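Local coordinates for protein inactive Zymogen C11 Protease (Parabacteroides distasonis, PDB 6MZO) that is the inactive zymogen of a clostripain-like (C11) protease of peptidase clan CD, whose mature form would probably hydrolyse peptide bonds, at residues Arg34-Gly39 with Thr197-Met202; Asn49-Thr54 with Lys102-Asp107; Phe64-Glu69 with Ile73-Leu78. All blocks are in the same frame, centred on the assembly; numbering follows the deposited sequence.

Interaction 1: Arg34-Gly39 with Thr197-Met202; sequences RAIKEG and TIMGDM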
# COMPACT_ATOMS: atom_id res chain seq x y z
N ARG A 34 9.25 -16.45 -7.51
CA ARG A 34 9.47 -16.88 -8.88
C ARG A 34 9.36 -15.69 -9.86
O ARG A 34 10.19 -15.54 -10.79
CB ARG A 34 8.45 -18.02 -9.23
CG ARG A 34 8.58 -18.52 -10.68
CD ARG A 34 7.66 -17.82 -11.66
NE ARG A 34 6.30 -18.32 -11.53
CZ ARG A 34 5.18 -17.61 -11.58
NH1 ARG A 34 4.00 -18.26 -11.47
NH2 ARG A 34 5.21 -16.28 -11.75
N ALA A 35 8.32 -14.84 -9.68
CA ALA A 35 8.14 -13.70 -10.57
C ALA A 35 9.33 -12.70 -10.43
O ALA A 35 9.77 -12.14 -11.43
CB ALA A 35 6.80 -12.99 -10.25
N ILE A 36 9.78 -12.49 -9.20
CA ILE A 36 10.90 -11.57 -8.95
C ILE A 36 12.12 -12.10 -9.63
O ILE A 36 12.86 -11.31 -10.29
CB ILE A 36 11.16 -11.43 -7.42
CG1 ILE A 36 10.01 -10.61 -6.81
CG2 ILE A 36 12.57 -10.80 -7.12
CD1 ILE A 36 9.90 -10.80 -5.26
N LYS A 37 12.40 -13.39 -9.47
CA LYS A 37 13.61 -13.94 -10.16
C LYS A 37 13.51 -13.82 -11.68
O LYS A 37 14.50 -13.49 -12.35
CB LYS A 37 13.82 -15.39 -9.76
CG LYS A 37 14.21 -15.56 -8.31
CD LYS A 37 13.78 -16.94 -7.72
CE LYS A 37 14.60 -18.02 -8.19
NZ LYS A 37 14.14 -19.37 -7.53
N GLU A 38 12.32 -14.06 -12.24
CA GLU A 38 12.19 -13.88 -13.69
C GLU A 38 12.37 -12.40 -14.08
O GLU A 38 12.93 -12.10 -15.17
CB GLU A 38 10.82 -14.38 -14.22
CG GLU A 38 10.79 -15.91 -14.06
CD GLU A 38 9.62 -16.57 -14.72
OE1 GLU A 38 8.61 -15.90 -14.95
OE2 GLU A 38 9.70 -17.76 -15.02
N GLY A 39 11.88 -11.51 -13.24
CA GLY A 39 11.96 -10.08 -13.54
C GLY A 39 13.42 -9.61 -13.51
O GLY A 39 13.83 -8.81 -14.38
N THR A 197 7.61 -7.94 -14.30
CA THR A 197 7.73 -6.87 -15.27
C THR A 197 8.20 -5.56 -14.64
O THR A 197 8.44 -4.60 -15.39
CB THR A 197 6.40 -6.56 -16.03
OG1 THR A 197 5.35 -6.15 -15.13
CG2 THR A 197 5.94 -7.74 -16.84
N ILE A 198 8.26 -5.45 -13.32
CA ILE A 198 8.57 -4.12 -12.71
C ILE A 198 9.98 -4.01 -12.08
O ILE A 198 10.30 -2.98 -11.43
CB ILE A 198 7.60 -3.72 -11.60
CG1 ILE A 198 7.49 -4.83 -10.55
CG2 ILE A 198 6.15 -3.55 -12.30
CD1 ILE A 198 6.75 -4.31 -9.20
N MET A 199 10.74 -5.11 -12.14
CA MET A 199 12.00 -5.06 -11.35
C MET A 199 12.93 -3.94 -11.87
O MET A 199 13.46 -3.13 -11.03
CB MET A 199 12.75 -6.42 -11.39
CG MET A 199 11.90 -7.58 -10.77
SD MET A 199 11.27 -7.23 -9.12
CE MET A 199 12.85 -6.88 -8.25
N GLY A 200 13.20 -3.90 -13.16
CA GLY A 200 14.02 -2.78 -13.66
C GLY A 200 13.48 -1.38 -13.29
O GLY A 200 14.30 -0.46 -12.97
N ASP A 201 12.16 -1.20 -13.33
CA ASP A 201 11.60 0.11 -12.93
C ASP A 201 11.95 0.47 -11.52
O ASP A 201 12.13 1.71 -11.25
CB ASP A 201 10.07 0.11 -13.14
CG ASP A 201 9.70 0.01 -14.63
OD1 ASP A 201 10.45 0.52 -15.49
OD2 ASP A 201 8.66 -0.62 -14.97
N MET A 202 12.03 -0.51 -10.60
CA MET A 202 12.40 -0.14 -9.21
C MET A 202 13.86 0.37 -9.07
O MET A 202 14.17 0.96 -8.05
CB MET A 202 12.23 -1.36 -8.24
CG MET A 202 10.86 -1.86 -8.26
SD MET A 202 10.95 -3.31 -7.00
CE MET A 202 9.62 -4.35 -7.49
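Helix-to-helix packing on one side of the central mixed sheet, in the alpha/beta/alpha sandwich expected of clan CD peptidases, brings Met-199 of helix 195-203 against Ile-36 and Gly-39 of helix 26-43. The contact is small, with 170 Å² buried in all, but its three touching residues are all buried. Its closest point lies at a glycine: Met-199 CG sits 3.7 Å from Gly-39 CA, and the two CA atoms are only 5.5 Å apart. With no side chain on Gly-39, the methionine can lie directly on the helix backbone, where its CB also comes within 3.9 Å of Gly-39 C. One turn earlier, Ile-36 O is 3.9 Å from Met-199 CG, which extends the same backbone surface.

Beyond CG the methionine folds back through two bends (chi2 -52°, chi3 -57°), and these carry its terminal methyl toward Ile-36 and the sheet. There Leu-50 of strand 49-54 touches both side chains. Helix 195-203 is irregular here, since the N atoms of Gly-200 and Asp-201 make no bond to the preceding turn. Gly-200 N is instead hydrogen-bonded to Asp-43 OD2, a second, polar tie to helix 26-43. The apolar part of the contact ends at two methyl groups: Met-199 CE approaches Ile-36 CG2, the branch anti to the backbone N, at 4.1 Å.

Interaction 2: Asn49-Thr54 with Lys102-Asp107; sequences NLLIYT and KEYPAD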
# COMPACT_ATOMS: atom_id res chain seq x y z
N ASN A 49 20.99 -3.08 -5.46
CA ASN A 49 20.98 -4.28 -4.61
C ASN A 49 19.57 -4.70 -4.31
O ASN A 49 18.78 -3.85 -3.97
CB ASN A 49 21.69 -4.02 -3.29
CG ASN A 49 23.09 -3.55 -3.49
OD1 ASN A 49 23.91 -4.28 -4.09
ND2 ASN A 49 23.39 -2.30 -3.03
N LEU A 50 19.27 -6.00 -4.43
CA LEU A 50 17.89 -6.46 -4.16
C LEU A 50 17.98 -7.45 -2.97
O LEU A 50 18.63 -8.49 -3.09
CB LEU A 50 17.31 -7.17 -5.35
CG LEU A 50 15.85 -7.65 -5.12
CD1 LEU A 50 14.78 -6.54 -4.79
CD2 LEU A 50 15.48 -8.44 -6.34
N LEU A 51 17.30 -7.12 -1.87
CA LEU A 51 17.26 -7.93 -0.67
C LEU A 51 15.82 -8.36 -0.43
O LEU A 51 14.88 -7.58 -0.67
CB LEU A 51 17.73 -7.11 0.52
CG LEU A 51 19.27 -6.94 0.70
CD1 LEU A 51 19.80 -8.32 1.14
CD2 LEU A 51 20.00 -6.44 -0.51
N ILE A 52 15.64 -9.61 -0.01
CA ILE A 52 14.29 -10.20 0.26
C ILE A 52 14.26 -10.75 1.66
O ILE A 52 15.25 -11.40 2.10
CB ILE A 52 13.99 -11.39 -0.67
CG1 ILE A 52 14.40 -11.12 -2.10
CG2 ILE A 52 12.51 -11.82 -0.60
CD1 ILE A 52 13.57 -10.03 -2.83
N TYR A 53 13.15 -10.54 2.36
CA TYR A 53 12.94 -11.17 3.67
C TYR A 53 11.71 -12.01 3.52
O TYR A 53 10.65 -11.51 2.99
CB TYR A 53 12.72 -10.13 4.76
CG TYR A 53 12.32 -10.72 6.09
CD1 TYR A 53 13.28 -11.10 7.02
CD2 TYR A 53 10.96 -10.84 6.44
CE1 TYR A 53 12.91 -11.65 8.26
CE2 TYR A 53 10.59 -11.41 7.64
CZ TYR A 53 11.57 -11.79 8.54
OH TYR A 53 11.15 -12.28 9.76
N THR A 54 11.82 -13.26 3.92
CA THR A 54 10.62 -14.10 3.96
C THR A 54 10.46 -14.76 5.30
O THR A 54 11.46 -15.01 6.03
CB THR A 54 10.64 -15.21 2.89
OG1 THR A 54 11.72 -16.11 3.17
CG2 THR A 54 10.79 -14.66 1.46
N LYS A 102 22.74 -1.08 6.47
CA LYS A 102 24.12 -1.18 6.94
C LYS A 102 24.99 -2.01 5.99
O LYS A 102 26.17 -1.66 5.73
CB LYS A 102 24.12 -1.76 8.36
N GLU A 103 24.46 -3.09 5.44
CA GLU A 103 25.29 -3.99 4.64
C GLU A 103 25.22 -3.69 3.15
O GLU A 103 26.16 -4.04 2.40
CB GLU A 103 24.91 -5.44 4.89
CG GLU A 103 24.93 -5.75 6.37
CD GLU A 103 24.80 -7.23 6.71
OE1 GLU A 103 24.53 -8.05 5.81
OE2 GLU A 103 24.95 -7.57 7.91
N TYR A 104 24.17 -2.99 2.76
CA TYR A 104 23.97 -2.60 1.35
C TYR A 104 23.69 -1.12 1.15
O TYR A 104 22.62 -0.75 0.66
CB TYR A 104 22.84 -3.42 0.72
CG TYR A 104 23.24 -4.87 0.68
CD1 TYR A 104 22.93 -5.74 1.73
CD2 TYR A 104 23.85 -5.39 -0.43
CE1 TYR A 104 23.32 -7.04 1.71
CE2 TYR A 104 24.23 -6.71 -0.49
CZ TYR A 104 23.95 -7.53 0.59
OH TYR A 104 24.31 -8.83 0.50
N PRO A 105 24.65 -0.27 1.53
CA PRO A 105 24.37 1.18 1.43
C PRO A 105 24.20 1.59 -0.04
O PRO A 105 24.86 0.99 -0.89
CB PRO A 105 25.65 1.83 2.02
CG PRO A 105 26.73 0.73 2.01
CD PRO A 105 25.98 -0.56 2.12
N ALA A 106 23.38 2.60 -0.32
CA ALA A 106 23.12 2.98 -1.73
C ALA A 106 22.78 4.44 -1.78
O ALA A 106 22.63 5.05 -0.73
CB ALA A 106 22.00 2.13 -2.36
N ASP A 107 22.67 4.99 -2.98
CA ASP A 107 22.34 6.40 -3.17
C ASP A 107 20.93 6.69 -2.68
O ASP A 107 20.55 7.83 -2.43
CB ASP A 107 22.45 6.79 -4.65
CG ASP A 107 23.91 6.79 -5.15
OD1 ASP A 107 24.81 6.87 -4.32
OD2 ASP A 107 24.12 6.69 -6.39
O HOH W 1 26.18 -1.52 -1.99
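Asn-49 and Tyr-104 mark the nearest backbone approach between strand 49-54 and the segment 102-107, their CA atoms lying 6.9 Å apart. The first segment is extended throughout. The second leaves helix 90-103 after Glu-103, and Tyr-104 is the first residue whose phi and psi are no longer helical. At this separation the backbones do not pair, and the direct contact is made by side chains, with Asn-49, Leu-51 and Tyr-104 all having CB directed toward the other segment.

Leu-51 lies under the tyrosine ring. Its CD2 is 3.8 Å from the centroid of the Tyr-104 ring and 12° off the ring normal, a CH-pi contact over the face, while its other methyl, CD1, reaches Tyr-104 CE1 at 3.8 Å. With the Tyr-104 CB already directed at the strand, CG anti to the carbonyl carbon (chi1 -65°) lays the ring over Leu-51. Asn-49 meets the same ring obliquely: Asn-49 CG is 3.7 Å from Tyr-104 CD2, with the amide and ring planes 60° apart.

In the alpha/beta/alpha sandwich the residue that follows helix 90-103, Tyr-104, packs on the sheet face that lies across from helix 26-43, against which the intervening Leu-50 packs. A water accepts from Asn-49 ND2 at 3.1 Å and donates to Pro-105 O at 3.0 Å, bridging strand and loop. Thr-14 OG1, from the neighbouring strand 14-19, hydrogen-bonds to both Asn-49 ND2 and Tyr-104 O. ND2 thus has two partners, the water and Thr-14 OG1, which should hold the Asn-49 amide in one orientation about CB-CG. At the far end of the ring, Tyr-104 OH hydrogen-bonds to Gln-65 OE1 of strand 62-69.

Interaction 3: Phe64-Glu69 with Ile73-Leu78; sequences FQLKLE and IRQIVL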
# COMPACT_ATOMS: atom_id res chain seq x y z
N PHE A 64 17.80 -12.60 2.37
CA PHE A 64 18.73 -13.09 1.34
C PHE A 64 18.79 -12.07 0.22
O PHE A 64 17.87 -11.31 -0.01
CB PHE A 64 18.34 -14.48 0.80
CG PHE A 64 16.87 -14.61 0.31
CD1 PHE A 64 15.88 -14.94 1.22
CD2 PHE A 64 16.56 -14.45 -1.04
CE1 PHE A 64 14.53 -15.12 0.80
CE2 PHE A 64 15.23 -14.62 -1.50
CZ PHE A 64 14.22 -14.96 -0.57
N GLN A 65 19.89 -12.09 -0.48
CA GLN A 65 20.10 -11.26 -1.66
C GLN A 65 19.81 -12.10 -2.90
O GLN A 65 20.07 -13.34 -2.96
CB GLN A 65 21.56 -10.73 -1.63
CG GLN A 65 21.84 -9.92 -2.93
CD GLN A 65 23.26 -9.32 -2.94
OE1 GLN A 65 24.20 -9.79 -2.22
NE2 GLN A 65 23.43 -8.27 -3.74
N LEU A 66 19.25 -11.45 -3.92
CA LEU A 66 19.14 -12.09 -5.22
C LEU A 66 19.97 -11.27 -6.14
O LEU A 66 19.78 -10.04 -6.19
CB LEU A 66 17.72 -12.07 -5.75
CG LEU A 66 16.78 -12.97 -4.98
CD1 LEU A 66 15.33 -12.84 -5.55
CD2 LEU A 66 17.22 -14.47 -5.01
N LYS A 67 20.86 -11.89 -6.88
CA LYS A 67 21.63 -11.13 -7.82
C LYS A 67 21.83 -11.90 -9.11
O LYS A 67 21.59 -13.05 -9.17
CB LYS A 67 22.95 -10.73 -7.21
CG LYS A 67 23.87 -11.90 -7.02
CD LYS A 67 25.07 -11.55 -6.17
CE LYS A 67 25.73 -10.27 -6.60
NZ LYS A 67 26.94 -9.99 -5.79
N LEU A 68 22.21 -11.18 -10.15
CA LEU A 68 22.50 -11.79 -11.42
C LEU A 68 23.95 -12.17 -11.48
O LEU A 68 24.78 -11.44 -11.14
CB LEU A 68 22.23 -10.82 -12.55
CG LEU A 68 20.92 -10.95 -13.27
CD1 LEU A 68 20.85 -10.04 -14.47
CD2 LEU A 68 20.61 -12.37 -13.67
N GLU A 69 24.21 -13.36 -11.95
CA GLU A 69 25.55 -13.82 -12.08
C GLU A 69 25.56 -14.52 -13.41
O GLU A 69 24.86 -15.45 -13.61
CB GLU A 69 25.86 -14.73 -10.92
CG GLU A 69 26.97 -15.70 -11.11
CD GLU A 69 27.06 -16.66 -9.95
OE1 GLU A 69 26.89 -17.86 -10.23
OE2 GLU A 69 27.28 -16.20 -8.82
N ILE A 73 20.39 -16.36 -11.97
CA ILE A 73 20.13 -15.80 -10.64
C ILE A 73 21.01 -16.55 -9.64
O ILE A 73 21.08 -17.77 -9.71
CB ILE A 73 18.67 -15.98 -10.19
CG1 ILE A 73 17.71 -15.21 -11.08
CG2 ILE A 73 18.46 -15.49 -8.74
CD1 ILE A 73 17.71 -13.71 -10.80
N ARG A 74 21.59 -15.81 -8.71
CA ARG A 74 22.28 -16.37 -7.51
C ARG A 74 21.54 -15.90 -6.28
O ARG A 74 21.31 -14.70 -6.08
CB ARG A 74 23.77 -15.92 -7.50
CG ARG A 74 24.58 -16.10 -6.18
CD ARG A 74 25.03 -17.52 -5.95
NE ARG A 74 25.85 -18.08 -7.02
CZ ARG A 74 26.22 -19.37 -7.05
NH1 ARG A 74 25.85 -20.19 -6.07
NH2 ARG A 74 26.91 -19.82 -8.08
N GLN A 75 21.08 -16.85 -5.48
CA GLN A 75 20.51 -16.48 -4.20
C GLN A 75 21.55 -16.58 -3.11
O GLN A 75 22.27 -17.59 -3.02
CB GLN A 75 19.30 -17.37 -3.91
CG GLN A 75 18.63 -17.15 -2.58
CD GLN A 75 17.17 -17.67 -2.53
OE1 GLN A 75 16.44 -17.71 -3.55
NE2 GLN A 75 16.74 -18.07 -1.33
N ILE A 76 21.71 -15.53 -2.31
CA ILE A 76 22.70 -15.55 -1.24
C ILE A 76 21.96 -15.40 0.06
O ILE A 76 21.57 -14.25 0.38
CB ILE A 76 23.76 -14.40 -1.40
CG1 ILE A 76 24.57 -14.56 -2.70
CG2 ILE A 76 24.74 -14.33 -0.23
CD1 ILE A 76 25.30 -13.30 -3.10
N VAL A 77 21.80 -16.52 0.82
CA VAL A 77 20.99 -16.51 2.06
C VAL A 77 21.89 -15.94 3.10
O VAL A 77 22.86 -16.62 3.51
CB VAL A 77 20.45 -17.91 2.51
CG1 VAL A 77 19.75 -17.86 3.91
CG2 VAL A 77 19.46 -18.50 1.49
N LEU A 78 21.64 -14.67 3.44
CA LEU A 78 22.46 -13.92 4.38
C LEU A 78 22.30 -14.30 5.84
O LEU A 78 23.28 -14.65 6.53
CB LEU A 78 22.16 -12.45 4.28
CG LEU A 78 22.40 -11.94 2.86
CD1 LEU A 78 22.05 -10.47 2.78
CD2 LEU A 78 23.88 -12.11 2.49
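Phe-64 and Gln-75 stack flat on each other: ring and amide planes are only 9° apart, and Gln-75 NE2 lies 3.6 Å above the Phe-64 ring plane, over its centre. In the phenylalanine, CG between the backbone N and the carbonyl carbon (chi1 52°), the crowded position, places the ring against the extended Gln-75 chain, whose amide reaches over its centre. Leu-66 lies alongside Gln-75, pointing the same way, and its CD2 touches Gln-75 OE1 at 3.6 Å. Leu-66 CD2 also approaches Ile-73 CG2 at 4.1 Å.

These residues share one face of an antiparallel beta hairpin formed by strands 62-69 and 72-80, whose short segments run at 164° to each other. Reciprocal N-H to O bonds join the hydrogen-bonded pairs Gln-65 with Ile-76 and Lys-67 with Arg-74, while Phe-64 faces Val-77, Leu-66 faces Gln-75 and Leu-68 faces Ile-73 in the non-hydrogen-bonded pairs. Within the chain, strand 72-80 is an outermost strand of the mixed sheet. Leu-66, Leu-68 and Ile-73 also touch Ile-40 of helix 26-43.

On the other face, Lys-67 crosses Ile-76, its aliphatic CD resting 3.5 Å from Ile-76 CD1. Near the turn, the bent chain of Arg-74 presents its guanidinium side-on to Glu-69. Arg-74 NH2 bonds Glu-69 OE1 at 2.9 Å, on its syn lone pair, and Arg-74 NE bonds Glu-69 OE2 at 3.0 Å. Both oxygens lie near the guanidinium plane, but the carboxylate is twisted from that plane, so this two-point salt bridge is not coplanar.

From the N terminus, helix 26-43 supplies the first half of interaction 1, and strand 49-54 follows as the first half of interaction 2. The hairpin of interaction 3 comes next and closes the shortest loop, wholly within the span that interaction 2 closes at 102-107. Interaction 1 closes last, at 197-202, enclosing both, so no two spans cross. In space Leu-50 CD2 meets Met-199 CE (3.6 Å), linking interactions 1 and 2, and Leu-66 CD1 meets Ile-36 CG2 (3.8 Å), linking 1 and 3. Interactions 2 and 3 meet through neighbouring strands, where Ile-52 N is probably hydrogen-bonded to Phe-64 O (2.8 Å). Helix 26-43 lies on one sheet face, Tyr-104 on the other, the hairpin at the edge.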